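Side-chain contacts in secreted protein ESXB (Bacillus anthracis, PDB 4J10), which is of unknown function but belongs to the WXG100 family of small helical-hairpin proteins, whose members are typically exported by ESX (type VII) secretion systems: residues A[56-59]-A[60-64]; A[63-66]-A[67-71]; A[29-32]-A[33-37]; A[40-43]-A[44-48]; A[14-17]-A[18-22]. All coordinates share one frame; numbering follows the deposited sequence.

Interaction 1. Residues A[56-59]-A[60-64]; sequences GEFI and QSKQA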
loop_
_atom_site.group_PDB
_atom_site.type_symbol
_atom_site.label_atom_id
_atom_site.label_comp_id
_atom_site.label_asym_id
_atom_site.label_seq_id
_atom_site.Cartn_x
_atom_site.Cartn_y
_atom_site.Cartn_z
ATOM N N GLY A 56 9.496 -2.017 16.611
ATOM C CA GLY A 56 8.864 -0.721 16.813
ATOM C C GLY A 56 8.637 -0.010 15.490
ATOM O O GLY A 56 7.541 0.493 15.216
ATOM N N GLU A 57 9.675 0.017 14.659
ATOM C CA GLU A 57 9.584 0.636 13.343
ATOM C C GLU A 57 8.578 -0.089 12.470
ATOM O O GLU A 57 7.753 0.542 11.791
ATOM C CB GLU A 57 10.959 0.681 12.682
ATOM C CG GLU A 57 11.874 1.719 13.305
ATOM C CD GLU A 57 13.328 1.501 12.956
ATOM O OE1 GLU A 57 14.171 2.310 13.396
ATOM O OE2 GLU A 57 13.628 0.519 12.245
ATOM N N PHE A 58 8.628 -1.416 12.481
ATOM C CA PHE A 58 7.652 -2.165 11.714
ATOM C C PHE A 58 6.209 -1.858 12.130
ATOM O O PHE A 58 5.336 -1.727 11.271
ATOM C CB PHE A 58 7.888 -3.676 11.742
ATOM C CG PHE A 58 6.851 -4.423 10.967
ATOM C CD1 PHE A 58 6.866 -4.390 9.576
ATOM C CD2 PHE A 58 5.823 -5.100 11.610
ATOM C CE1 PHE A 58 5.887 -5.034 8.838
ATOM C CE2 PHE A 58 4.832 -5.751 10.862
ATOM C CZ PHE A 58 4.875 -5.712 9.475
ATOM N N ILE A 59 5.962 -1.751 13.433
ATOM C CA ILE A 59 4.635 -1.400 13.932
ATOM C C ILE A 59 4.172 -0.053 13.383
ATOM O O ILE A 59 2.996 0.120 13.063
ATOM C CB ILE A 59 4.577 -1.409 15.469
ATOM C CG1 ILE A 59 4.692 -2.840 15.987
ATOM C CG2 ILE A 59 3.278 -0.763 15.964
ATOM C CD1 ILE A 59 3.617 -3.764 15.476
ATOM N N GLN A 60 5.095 0.894 13.250
ATOM C CA GLN A 60 4.762 2.163 12.608
ATOM C C GLN A 60 4.247 1.954 11.187
ATOM O O GLN A 60 3.257 2.568 10.789
ATOM C CB GLN A 60 5.967 3.097 12.566
ATOM C CG GLN A 60 6.275 3.785 13.869
ATOM C CD GLN A 60 7.195 4.966 13.669
ATOM O OE1 GLN A 60 6.759 6.116 13.688
ATOM N NE2 GLN A 60 8.475 4.689 13.461
ATOM N N SER A 61 4.916 1.098 10.422
ATOM C CA SER A 61 4.508 0.858 9.041
ATOM C C SER A 61 3.145 0.160 9.005
ATOM O O SER A 61 2.304 0.461 8.161
ATOM C CB SER A 61 5.578 0.064 8.275
ATOM O OG SER A 61 5.485 -1.338 8.491
ATOM N N LYS A 62 2.921 -0.743 9.950
ATOM C CA LYS A 62 1.670 -1.490 10.018
ATOM C C LYS A 62 0.517 -0.547 10.344
ATOM O O LYS A 62 -0.580 -0.683 9.796
ATOM C CB LYS A 62 1.786 -2.628 11.046
ATOM C CG LYS A 62 0.587 -3.580 11.088
ATOM C CD LYS A 62 0.859 -4.730 12.042
ATOM C CE LYS A 62 -0.274 -5.732 12.066
ATOM N NZ LYS A 62 0.015 -6.822 13.048
ATOM N N GLN A 63 0.760 0.423 11.220
ATOM C CA GLN A 63 -0.260 1.413 11.541
ATOM C C GLN A 63 -0.627 2.275 10.323
ATOM O O GLN A 63 -1.799 2.579 10.122
ATOM C CB GLN A 63 0.168 2.249 12.751
ATOM C CG GLN A 63 0.073 1.470 14.057
ATOM C CD GLN A 63 0.856 2.110 15.184
ATOM O OE1 GLN A 63 1.771 2.898 14.947
ATOM N NE2 GLN A 63 0.506 1.766 16.418
ATOM N N ALA A 64 0.354 2.645 9.507
ATOM C CA ALA A 64 0.073 3.413 8.301
ATOM C C ALA A 64 -0.763 2.574 7.352
ATOM O O ALA A 64 -1.696 3.066 6.718
ATOM C CB ALA A 64 1.358 3.840 7.620
#
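Ile59, Gln60 and Phe58 bury the most surface in this turn-to-turn contact within one α-helix. Ile59 meets Gln63 a turn later. Its CG2 branch, anti to the backbone N, lies 3.8 Å from Gln63 NE2, while the methylenes of Gln63 run past the carbonyl, with Gln63 CG 3.4 Å from Ile59 O. That oxygen also accepts the amide of Gln63, Ile59 O to Gln63 N being 2.9 Å. Gln60 begins its side chain against the preceding turn, CB 3.2 Å from Glu57 O, and then extends outward. At Phe58 two donors share one carbonyl. Ser61 OG bonds to Phe58 O at 2.8 Å, in the carbonyl plane and on a lone pair (C=O...O angle 132°), and Lys62 N reaches Phe58 O at 2.9 Å. With chi1 at 83°, Ser61 OG sits between its own backbone N and carbonyl carbon, which turns the hydroxyl back toward the helix. The same atom approaches the phenyl group obliquely, 3.5 Å from Phe58 CD1. Beyond this turn of helix 48-90, Phe58 packs on Ile32, Leu35 and Ile39 of helix 11-41 and Lys62 salt-bridges to Glu36 there, whereas Gln60 and Ser61 rest on Ile71 of the second subunit.

Interaction 2. Residues A[63-66]-A[67-71]; sequences QAMQ and QYIPI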
loop_
_atom_site.group_PDB
_atom_site.type_symbol
_atom_site.label_atom_id
_atom_site.label_comp_id
_atom_site.label_asym_id
_atom_site.label_seq_id
_atom_site.Cartn_x
_atom_site.Cartn_y
_atom_site.Cartn_z
ATOM N N GLN A 63 0.760 0.423 11.220
ATOM C CA GLN A 63 -0.260 1.413 11.541
ATOM C C GLN A 63 -0.627 2.275 10.323
ATOM O O GLN A 63 -1.799 2.579 10.122
ATOM C CB GLN A 63 0.168 2.249 12.751
ATOM C CG GLN A 63 0.073 1.470 14.057
ATOM C CD GLN A 63 0.856 2.110 15.184
ATOM O OE1 GLN A 63 1.771 2.898 14.947
ATOM N NE2 GLN A 63 0.506 1.766 16.418
ATOM N N ALA A 64 0.354 2.645 9.507
ATOM C CA ALA A 64 0.073 3.413 8.301
ATOM C C ALA A 64 -0.763 2.574 7.352
ATOM O O ALA A 64 -1.696 3.066 6.718
ATOM C CB ALA A 64 1.358 3.840 7.620
HETATM N N MSE A 65 -0.416 1.300 7.280
HETATM C CA MSE A 65 -1.104 0.366 6.424
HETATM C C MSE A 65 -2.548 0.139 6.870
HETATM O O MSE A 65 -3.440 -0.051 6.045
HETATM C CB MSE A 65 -0.314 -0.933 6.401
HETATM C CG MSE A 65 -0.823 -1.953 5.451
HETATM SE SE MSE A 65 -1.098 -1.420 3.594
HETATM C CE MSE A 65 -0.057 0.208 3.234
ATOM N N GLN A 66 -2.769 0.186 8.179
ATOM C CA GLN A 66 -4.096 0.028 8.759
ATOM C C GLN A 66 -4.986 1.245 8.545
ATOM O O GLN A 66 -6.192 1.166 8.737
ATOM C CB GLN A 66 -3.970 -0.355 10.232
ATOM C CG GLN A 66 -3.512 -1.799 10.407
ATOM C CD GLN A 66 -3.267 -2.177 11.842
ATOM O OE1 GLN A 66 -3.078 -1.315 12.695
ATOM N NE2 GLN A 66 -3.263 -3.475 12.120
ATOM N N GLN A 67 -4.391 2.363 8.138
ATOM C CA GLN A 67 -5.153 3.511 7.654
ATOM C C GLN A 67 -5.435 3.364 6.154
ATOM O O GLN A 67 -6.548 3.593 5.684
ATOM C CB GLN A 67 -4.381 4.812 7.908
ATOM C CG GLN A 67 -4.150 5.137 9.378
ATOM C CD GLN A 67 -5.442 5.403 10.113
ATOM O OE1 GLN A 67 -6.250 6.222 9.683
ATOM N NE2 GLN A 67 -5.651 4.703 11.218
ATOM N N TYR A 68 -4.421 2.963 5.400
ATOM C CA TYR A 68 -4.489 2.893 3.950
ATOM C C TYR A 68 -5.550 1.929 3.441
ATOM O O TYR A 68 -6.362 2.272 2.580
ATOM C CB TYR A 68 -3.129 2.432 3.441
ATOM C CG TYR A 68 -2.999 2.293 1.946
ATOM C CD1 TYR A 68 -2.957 3.408 1.125
ATOM C CD2 TYR A 68 -2.850 1.049 1.350
ATOM C CE1 TYR A 68 -2.811 3.286 -0.233
ATOM C CE2 TYR A 68 -2.681 0.919 -0.019
ATOM C CZ TYR A 68 -2.661 2.045 -0.811
ATOM O OH TYR A 68 -2.486 1.905 -2.167
ATOM N N ILE A 69 -5.527 0.716 3.973
ATOM C CA ILE A 69 -6.395 -0.347 3.497
ATOM C C ILE A 69 -7.882 0.034 3.574
ATOM O O ILE A 69 -8.582 -0.068 2.552
ATOM C CB ILE A 69 -6.055 -1.698 4.181
ATOM C CG1 ILE A 69 -4.698 -2.199 3.678
ATOM C CG2 ILE A 69 -7.128 -2.736 3.913
ATOM C CD1 ILE A 69 -4.207 -3.427 4.411
ATOM N N PRO A 70 -8.371 0.515 4.743
ATOM C CA PRO A 70 -9.791 0.925 4.770
ATOM C C PRO A 70 -10.125 2.110 3.872
ATOM O O PRO A 70 -11.273 2.224 3.424
ATOM C CB PRO A 70 -10.047 1.298 6.242
ATOM C CG PRO A 70 -8.909 0.700 7.011
ATOM C CD PRO A 70 -7.743 0.529 6.081
ATOM N N ILE A 71 -9.155 2.978 3.594
ATOM C CA ILE A 71 -9.416 4.081 2.677
ATOM C C ILE A 71 -9.645 3.513 1.273
ATOM O O ILE A 71 -10.583 3.921 0.578
ATOM C CB ILE A 71 -8.268 5.121 2.647
ATOM C CG1 ILE A 71 -8.139 5.828 4.003
ATOM C CG2 ILE A 71 -8.501 6.134 1.509
ATOM C CD1 ILE A 71 -6.799 6.548 4.170
HETATM O O HOH W 1 -3.724 3.002 12.103
#
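Ala64 O is gripped by two backbone donors, Gln67 N at 3.1 Å from Ala64 O and Tyr68 N at 3.0 Å from it. The Tyr68 amide lies in the carbonyl plane, while the Gln67 amide stands well above it, 68° out of the plane, and its bond to Gln63 O is weak. Here helix 48-90 carries a Met-aromatic contact just ahead of a proline kink. Met65 is a selenomethionine, modelled in two conformers. In the one described, CG is anti to the backbone N (chi1 -174°) and the chain bends at chi2 and chi3, which lays it beside Tyr68, both pointing the same way. In this conformer, and not necessarily in the other, Met65 CE comes 3.5 Å from Tyr68 CD2, and the SE atom stands 5.0 Å from the ring centroid in an oblique approach. SE there also touches the next turn, 3.7 Å from Ile69 CG1. This apolar side faces Ala28 and Ile32 of helix 11-41, and Met65 and Tyr68 of the second subunit pack against the same pair. Around the helix, a water donates to Gln63 O and accepts from Gln67 NE2, the latter 2.7 Å away, so it ties that amide to the preceding turn. Pro70 has no amide hydrogen to complete the ladder, and its ring carbon CD lies 3.1 Å from Gln66 O where an N-H would otherwise point.

Interaction 3. Residues A[29-32]-A[33-37]; sequences QSQI and NRLEG. With FMT (formic acid), chain C.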
loop_
_atom_site.group_PDB
_atom_site.type_symbol
_atom_site.label_atom_id
_atom_site.label_comp_id
_atom_site.label_asym_id
_atom_site.label_seq_id
_atom_site.Cartn_x
_atom_site.Cartn_y
_atom_site.Cartn_z
ATOM N N GLN A 29 -2.644 -6.021 2.223
ATOM C CA GLN A 29 -2.726 -6.922 3.373
ATOM C C GLN A 29 -1.704 -8.048 3.275
ATOM O O GLN A 29 -1.030 -8.379 4.259
ATOM C CB GLN A 29 -4.140 -7.492 3.516
ATOM C CG GLN A 29 -4.279 -8.433 4.702
ATOM C CD GLN A 29 -4.205 -7.707 6.036
ATOM O OE1 GLN A 29 -3.193 -7.792 6.765
ATOM N NE2 GLN A 29 -5.262 -6.997 6.368
ATOM N N SER A 30 -1.586 -8.640 2.089
ATOM C CA SER A 30 -0.618 -9.712 1.872
ATOM C C SER A 30 0.800 -9.220 2.111
ATOM O O SER A 30 1.630 -9.925 2.702
ATOM C CB SER A 30 -0.750 -10.257 0.448
ATOM O OG SER A 30 0.297 -11.170 0.161
ATOM N N GLN A 31 1.116 -8.040 1.611
ATOM C CA GLN A 31 2.426 -7.445 1.802
ATOM C C GLN A 31 2.779 -7.227 3.285
ATOM O O GLN A 31 3.836 -7.581 3.709
ATOM C CB GLN A 31 2.546 -6.140 1.025
ATOM C CG GLN A 31 3.922 -5.486 1.135
ATOM C CD GLN A 31 4.044 -4.209 0.332
ATOM O OE1 GLN A 31 4.268 -4.240 -0.857
ATOM N NE2 GLN A 31 3.903 -3.134 0.967
ATOM N N ILE A 32 1.890 -6.619 4.042
ATOM C CA ILE A 32 2.181 -6.360 5.443
ATOM C C ILE A 32 2.310 -7.683 6.200
ATOM O O ILE A 32 3.144 -7.801 7.100
ATOM C CB ILE A 32 1.165 -5.359 6.062
ATOM C CG1 ILE A 32 1.754 -4.693 7.311
ATOM C CG2 ILE A 32 -0.168 -6.020 6.315
ATOM C CD1 ILE A 32 2.954 -3.824 6.989
ATOM N N ASN A 33 1.550 -8.702 5.811
ATOM C CA ASN A 33 1.624 -10.037 6.432
ATOM C C ASN A 33 3.008 -10.654 6.151
ATOM O O ASN A 33 3.567 -11.232 7.031
ATOM C CB ASN A 33 0.555 -11.051 5.933
ATOM C CG ASN A 33 -0.885 -10.754 6.367
ATOM O OD1 ASN A 33 -1.791 -11.318 5.824
ATOM N ND2 ASN A 33 -1.063 -9.882 7.254
ATOM N N ARG A 34 3.510 -10.541 4.924
ATOM C CA ARG A 34 4.817 -11.096 4.544
ATOM C C ARG A 34 5.938 -10.399 5.291
ATOM O O ARG A 34 6.850 -11.047 5.815
ATOM C CB ARG A 34 5.058 -10.950 3.038
ATOM C CG ARG A 34 4.211 -11.841 2.150
ATOM C CD ARG A 34 4.774 -11.867 0.720
ATOM N NE ARG A 34 4.891 -10.541 0.113
ATOM C CZ ARG A 34 3.912 -9.930 -0.555
ATOM N NH1 ARG A 34 2.728 -10.516 -0.695
ATOM N NH2 ARG A 34 4.111 -8.727 -1.074
ATOM N N LEU A 35 5.879 -9.074 5.340
ATOM C CA LEU A 35 6.909 -8.303 6.026
ATOM C C LEU A 35 6.917 -8.574 7.523
ATOM O O LEU A 35 7.980 -8.641 8.136
ATOM C CB LEU A 35 6.752 -6.809 5.745
ATOM C CG LEU A 35 6.949 -6.385 4.294
ATOM C CD1 LEU A 35 6.603 -4.898 4.193
ATOM C CD2 LEU A 35 8.356 -6.678 3.783
ATOM N N GLU A 36 5.740 -8.743 8.115
ATOM C CA GLU A 36 5.668 -9.095 9.527
ATOM C C GLU A 36 6.324 -10.448 9.769
ATOM O O GLU A 36 7.006 -10.645 10.769
ATOM C CB GLU A 36 4.211 -9.107 10.002
ATOM C CG GLU A 36 4.040 -9.125 11.509
ATOM C CD GLU A 36 2.633 -8.712 11.924
ATOM O OE1 GLU A 36 1.662 -9.236 11.337
ATOM O OE2 GLU A 36 2.502 -7.854 12.822
ATOM N N GLY A 37 6.126 -11.373 8.833
ATOM C CA GLY A 37 6.765 -12.676 8.912
ATOM C C GLY A 37 8.283 -12.554 8.907
ATOM O O GLY A 37 8.976 -13.252 9.655
HETATM C C FMT C . -0.005 -13.547 2.766
HETATM O O1 FMT C . -0.899 -13.449 3.608
HETATM O O2 FMT C . 1.111 -13.031 2.873
HETATM O O HOH W 2 0.841 -7.595 9.418
#
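Ile32 O takes the amide of Glu36, with Glu36 N 2.9 Å from Ile32 O. A water adds to the same turn: it donates to Glu36 OE1 at 2.7 Å and, more weakly, to Ile32 O, linking the carboxylate to the backbone one turn earlier. The other carboxylate oxygen, OE2, is taken by Lys62. Further donor-acceptor steps of the same i to i+4 kind join Asn33 to Gln29, Arg34 to Ser30 and Leu35 to Gln31. On the solvent side, Asn33 ND2 reaches Gln29 OE1 at 3.0 Å, but the N-H...O angle of 125° makes this a weak bond; the two amide planes are 30° apart. Gln29 reaches it by bending at chi2 (70°), which swings the amide forward along the helix. Arg34 folds back instead. Its chain turns at chi3, bringing one guanidinium face over the preceding turn, with Gln31 CA 3.5 Å above the guanidinium plane near the rim and Ser30 O on that face. A formic acid molecule, probably from the crystallisation liquor, lodges nearby, its O1 3.2 Å from Asn33 OD1. Toward the interior, Leu35 and Gln31 lie side by side, Leu35 CD1 being 4.1 Å from Gln31 CG. Ile32 and Leu35 also pack on Tyr68 of the second subunit. A polar outer face backed by aliphatic residues is the amphipathic pattern of a WXG100 helical hairpin that pairs into a four-helix dimer.

Interaction 4. Residues A[40-43]-A[44-48]; sequences NSLE and GQWAG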
loop_
_atom_site.group_PDB
_atom_site.type_symbol
_atom_site.label_atom_id
_atom_site.label_comp_id
_atom_site.label_asym_id
_atom_site.label_seq_id
_atom_site.Cartn_x
_atom_site.Cartn_y
_atom_site.Cartn_z
ATOM N N ASN A 40 9.309 -11.234 12.283
ATOM C CA ASN A 40 9.204 -12.360 13.209
ATOM C C ASN A 40 10.375 -13.336 13.083
ATOM O O ASN A 40 10.823 -13.907 14.075
ATOM C CB ASN A 40 7.889 -13.114 12.999
ATOM C CG ASN A 40 6.669 -12.323 13.446
ATOM O OD1 ASN A 40 6.773 -11.342 14.182
ATOM N ND2 ASN A 40 5.497 -12.772 13.014
ATOM N N SER A 41 10.870 -13.520 11.860
ATOM C CA SER A 41 11.931 -14.489 11.604
ATOM C C SER A 41 13.259 -14.071 12.249
ATOM O O SER A 41 14.173 -14.889 12.408
ATOM C CB SER A 41 12.111 -14.710 10.095
ATOM O OG SER A 41 12.871 -13.670 9.496
ATOM N N LEU A 42 13.366 -12.797 12.620
ATOM C CA LEU A 42 14.588 -12.291 13.245
ATOM C C LEU A 42 14.607 -12.462 14.761
ATOM O O LEU A 42 15.649 -12.321 15.388
ATOM C CB LEU A 42 14.791 -10.817 12.902
ATOM C CG LEU A 42 15.007 -10.525 11.416
ATOM C CD1 LEU A 42 14.878 -9.042 11.113
ATOM C CD2 LEU A 42 16.373 -11.050 10.993
ATOM N N GLU A 43 13.448 -12.746 15.350
ATOM C CA GLU A 43 13.359 -12.906 16.796
ATOM C C GLU A 43 14.306 -14.000 17.247
ATOM O O GLU A 43 14.270 -15.115 16.724
ATOM C CB GLU A 43 11.928 -13.252 17.213
ATOM C CG GLU A 43 11.625 -12.980 18.683
ATOM C CD GLU A 43 10.831 -11.698 18.892
ATOM O OE1 GLU A 43 10.679 -11.279 20.058
ATOM O OE2 GLU A 43 10.350 -11.114 17.895
ATOM N N GLY A 44 15.174 -13.664 18.196
ATOM C CA GLY A 44 16.099 -14.628 18.764
ATOM C C GLY A 44 17.389 -14.818 17.981
ATOM O O GLY A 44 18.298 -15.512 18.439
ATOM N N GLN A 45 17.467 -14.204 16.801
ATOM C CA GLN A 45 18.642 -14.315 15.932
ATOM C C GLN A 45 19.691 -13.238 16.235
ATOM O O GLN A 45 20.776 -13.226 15.641
ATOM C CB GLN A 45 18.211 -14.211 14.469
ATOM C CG GLN A 45 17.298 -15.337 14.007
ATOM C CD GLN A 45 18.063 -16.614 13.731
ATOM O OE1 GLN A 45 18.771 -16.724 12.727
ATOM N NE2 GLN A 45 17.938 -17.582 14.629
ATOM N N TRP A 46 19.339 -12.327 17.140
ATOM C CA TRP A 46 20.218 -11.248 17.589
ATOM C C TRP A 46 19.679 -10.654 18.889
ATOM O O TRP A 46 18.671 -11.126 19.407
ATOM C CB TRP A 46 20.401 -10.161 16.514
ATOM C CG TRP A 46 19.133 -9.550 15.946
ATOM C CD1 TRP A 46 17.852 -9.713 16.399
ATOM C CD2 TRP A 46 19.047 -8.689 14.807
ATOM N NE1 TRP A 46 16.979 -9.005 15.612
ATOM C CE2 TRP A 46 17.685 -8.362 14.625
ATOM C CE3 TRP A 46 19.982 -8.155 13.910
ATOM C CZ2 TRP A 46 17.239 -7.536 13.595
ATOM C CZ3 TRP A 46 19.543 -7.333 12.893
ATOM C CH2 TRP A 46 18.187 -7.031 12.743
ATOM N N ALA A 47 20.347 -9.627 19.410
ATOM C CA ALA A 47 19.986 -9.052 20.708
ATOM C C ALA A 47 18.547 -8.545 20.758
ATOM O O ALA A 47 18.018 -8.037 19.762
ATOM C CB ALA A 47 20.951 -7.939 21.089
ATOM N N GLY A 48 17.925 -8.684 21.927
ATOM C CA GLY A 48 16.557 -8.247 22.124
ATOM C C GLY A 48 16.348 -6.769 21.852
ATOM O O GLY A 48 15.326 -6.380 21.303
#
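Leu42 and Gln45 close a type II β-turn through one backbone hydrogen bond, Gln45 N to Leu42 O at 3.0 Å. The bond is fairly straight at the hydrogen (159°), although the donor stands above the carbonyl plane. Gly44 at the third position has phi 85°, where a CB would jam against the carbonyl of Glu43, so the bend calls for glycine. Close carbon-oxygen contacts follow: Gln45 CB is 3.3 Å from Leu42 O, and Gln45 CG is 3.5 Å from Ser41 O. The apolar part is Leu42 against the indole. Leu42 CD1 touches Trp46 CZ2 at 3.7 Å, while Leu42 CB lies beside the pyrrole nitrogen, 3.9 Å from Trp46 NE1. A chi1 of 54° folds the Trp46 ring system over the turn. Outside the two segments, Trp46 NE1 bonds to Gln51, its ring meets Phe54, and Glu43 salt-bridges to Arg55. Leu14 of the second subunit packs on the indole. Trp46, Ala47 and Gly48 spell the family's WXG signature, with Ala47 as N-cap of helix 48-90. The chemistry implies a link between helices that is probably held by the glycine conformation, the Gln45 N to Leu42 O bond and a buried indole whose N-H is satisfied by Gln51.

Interaction 5. Residues A[14-17]-A[18-22]; sequences LERI and AGNFK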
loop_
_atom_site.group_PDB
_atom_site.type_symbol
_atom_site.label_atom_id
_atom_site.label_comp_id
_atom_site.label_asym_id
_atom_site.label_seq_id
_atom_site.Cartn_x
_atom_site.Cartn_y
_atom_site.Cartn_z
ATOM N N LEU A 14 -17.257 1.622 -13.447
ATOM C CA LEU A 14 -17.143 1.905 -12.027
ATOM C C LEU A 14 -16.850 0.635 -11.236
ATOM O O LEU A 14 -16.064 0.652 -10.289
ATOM C CB LEU A 14 -18.412 2.578 -11.515
ATOM C CG LEU A 14 -18.634 3.973 -12.098
ATOM C CD1 LEU A 14 -19.993 4.518 -11.718
ATOM C CD2 LEU A 14 -17.544 4.903 -11.587
ATOM N N GLU A 15 -17.473 -0.468 -11.639
ATOM C CA GLU A 15 -17.223 -1.744 -10.967
ATOM C C GLU A 15 -15.810 -2.265 -11.229
ATOM O O GLU A 15 -15.198 -2.851 -10.333
ATOM C CB GLU A 15 -18.292 -2.774 -11.353
ATOM C CG GLU A 15 -19.645 -2.441 -10.733
ATOM C CD GLU A 15 -20.787 -3.249 -11.301
ATOM O OE1 GLU A 15 -20.715 -3.638 -12.489
ATOM O OE2 GLU A 15 -21.776 -3.471 -10.557
ATOM N N ARG A 16 -15.281 -2.042 -12.430
ATOM C CA ARG A 16 -13.909 -2.434 -12.745
ATOM C C ARG A 16 -12.933 -1.711 -11.829
ATOM O O ARG A 16 -12.039 -2.317 -11.217
ATOM C CB ARG A 16 -13.577 -2.120 -14.214
ATOM C CG ARG A 16 -12.103 -2.365 -14.573
ATOM C CD ARG A 16 -11.788 -1.956 -16.006
ATOM N NE ARG A 16 -11.937 -0.521 -16.240
ATOM C CZ ARG A 16 -11.031 0.400 -15.923
ATOM N NH1 ARG A 16 -9.893 0.052 -15.328
ATOM N NH2 ARG A 16 -11.276 1.680 -16.178
ATOM N N ILE A 17 -13.107 -0.396 -11.728
ATOM C CA ILE A 17 -12.232 0.415 -10.886
ATOM C C ILE A 17 -12.420 0.063 -9.409
ATOM O O ILE A 17 -11.436 -0.065 -8.665
ATOM C CB ILE A 17 -12.417 1.923 -11.160
ATOM C CG1 ILE A 17 -12.045 2.236 -12.611
ATOM C CG2 ILE A 17 -11.556 2.740 -10.213
ATOM C CD1 ILE A 17 -12.399 3.646 -13.042
ATOM N N ALA A 18 -13.665 -0.125 -8.970
ATOM C CA ALA A 18 -13.926 -0.583 -7.601
ATOM C C ALA A 18 -13.152 -1.872 -7.321
ATOM O O ALA A 18 -12.564 -2.033 -6.250
ATOM C CB ALA A 18 -15.429 -0.784 -7.368
ATOM N N GLY A 19 -13.117 -2.769 -8.300
ATOM C CA GLY A 19 -12.387 -4.014 -8.137
ATOM C C GLY A 19 -10.893 -3.804 -8.021
ATOM O O GLY A 19 -10.220 -4.506 -7.267
ATOM N N ASN A 20 -10.367 -2.846 -8.774
ATOM C CA ASN A 20 -8.952 -2.508 -8.667
ATOM C C ASN A 20 -8.595 -2.058 -7.261
ATOM O O ASN A 20 -7.564 -2.459 -6.712
ATOM C CB ASN A 20 -8.576 -1.428 -9.676
ATOM C CG ASN A 20 -8.606 -1.933 -11.094
ATOM O OD1 ASN A 20 -8.655 -3.143 -11.338
ATOM N ND2 ASN A 20 -8.563 -1.009 -12.048
ATOM N N PHE A 21 -9.456 -1.248 -6.654
ATOM C CA PHE A 21 -9.230 -0.783 -5.287
ATOM C C PHE A 21 -9.313 -1.912 -4.279
ATOM O O PHE A 21 -8.479 -1.999 -3.380
ATOM C CB PHE A 21 -10.161 0.398 -4.948
ATOM C CG PHE A 21 -9.622 1.712 -5.451
ATOM C CD1 PHE A 21 -9.849 2.136 -6.753
ATOM C CD2 PHE A 21 -8.822 2.495 -4.621
ATOM C CE1 PHE A 21 -9.292 3.328 -7.222
ATOM C CE2 PHE A 21 -8.277 3.686 -5.080
ATOM C CZ PHE A 21 -8.522 4.112 -6.371
ATOM N N LYS A 22 -10.299 -2.790 -4.434
ATOM C CA LYS A 22 -10.454 -3.942 -3.555
ATOM C C LYS A 22 -9.267 -4.903 -3.679
ATOM O O LYS A 22 -8.729 -5.368 -2.671
ATOM C CB LYS A 22 -11.786 -4.661 -3.857
ATOM C CG LYS A 22 -12.118 -5.754 -2.867
ATOM C CD LYS A 22 -13.460 -6.401 -3.162
ATOM C CE LYS A 22 -13.815 -7.415 -2.083
ATOM N NZ LYS A 22 -14.678 -8.507 -2.619
HETATM O O HOH W 3 -8.713 -2.268 -14.759
#
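Phe21 turns its ring edge to the preceding turn: Ile17 O lies in the ring plane, 3.3 Å from Phe21 CD1, and takes the Phe21 amide nearly along the C=O axis. Beside it Ile17 CG2 touches Phe21 CE1 at 3.8 Å, the two side chains pointing the same way. The Arg16 guanidinium has Ile17 CG1 on one face, 3.6 Å above its plane and toward the rim, and a water at its edge, in plane. That water accepts from Arg16 NH1 at 2.7 Å and from Asn20 ND2 at 3.0 Å. It bridges two donors 3.7 Å apart (Arg16 NH1 to Asn20 ND2), the guanidinium and amide planes being 64° apart. A bend at chi3 (65°) carries the guanidinium over Ile17 and toward that water. Asn20 ND2 also bonds to Asp38 of the second subunit, to which Arg16 NH1 makes a long, weak ion pair; Arg16 NE salt-bridges to Glu13. The small Ala18 meets the turn before it with CB 3.3 Å from Leu14 O. With Ile17 on Leu79 and Phe21 on Ile75 of helix 48-90, one face of this turn, Leu14, Ile17, Ala18 and Phe21, is buried in the WXG100 helical-hairpin dimer.

How the interactions relate
Along the chain the order is interaction 5, 3, 4, 1, 2. Interactions 5 and 3 lie on helix 11-41, interaction 4 makes the link, and interactions 1 and 2 follow on helix 48-90, overlapping at Gln63 and Ala64. Because the chain doubles back, interactions 1 and 3 are only about 12 Å apart between centres and touch directly, as do 2 and 3, about 13 Å apart. Interactions 4 and 5 occupy opposite sides of the chain's centre, about 40 Å apart between centres. All five touch the second subunit, so the same segments lie in both the hairpin and the dimer interface.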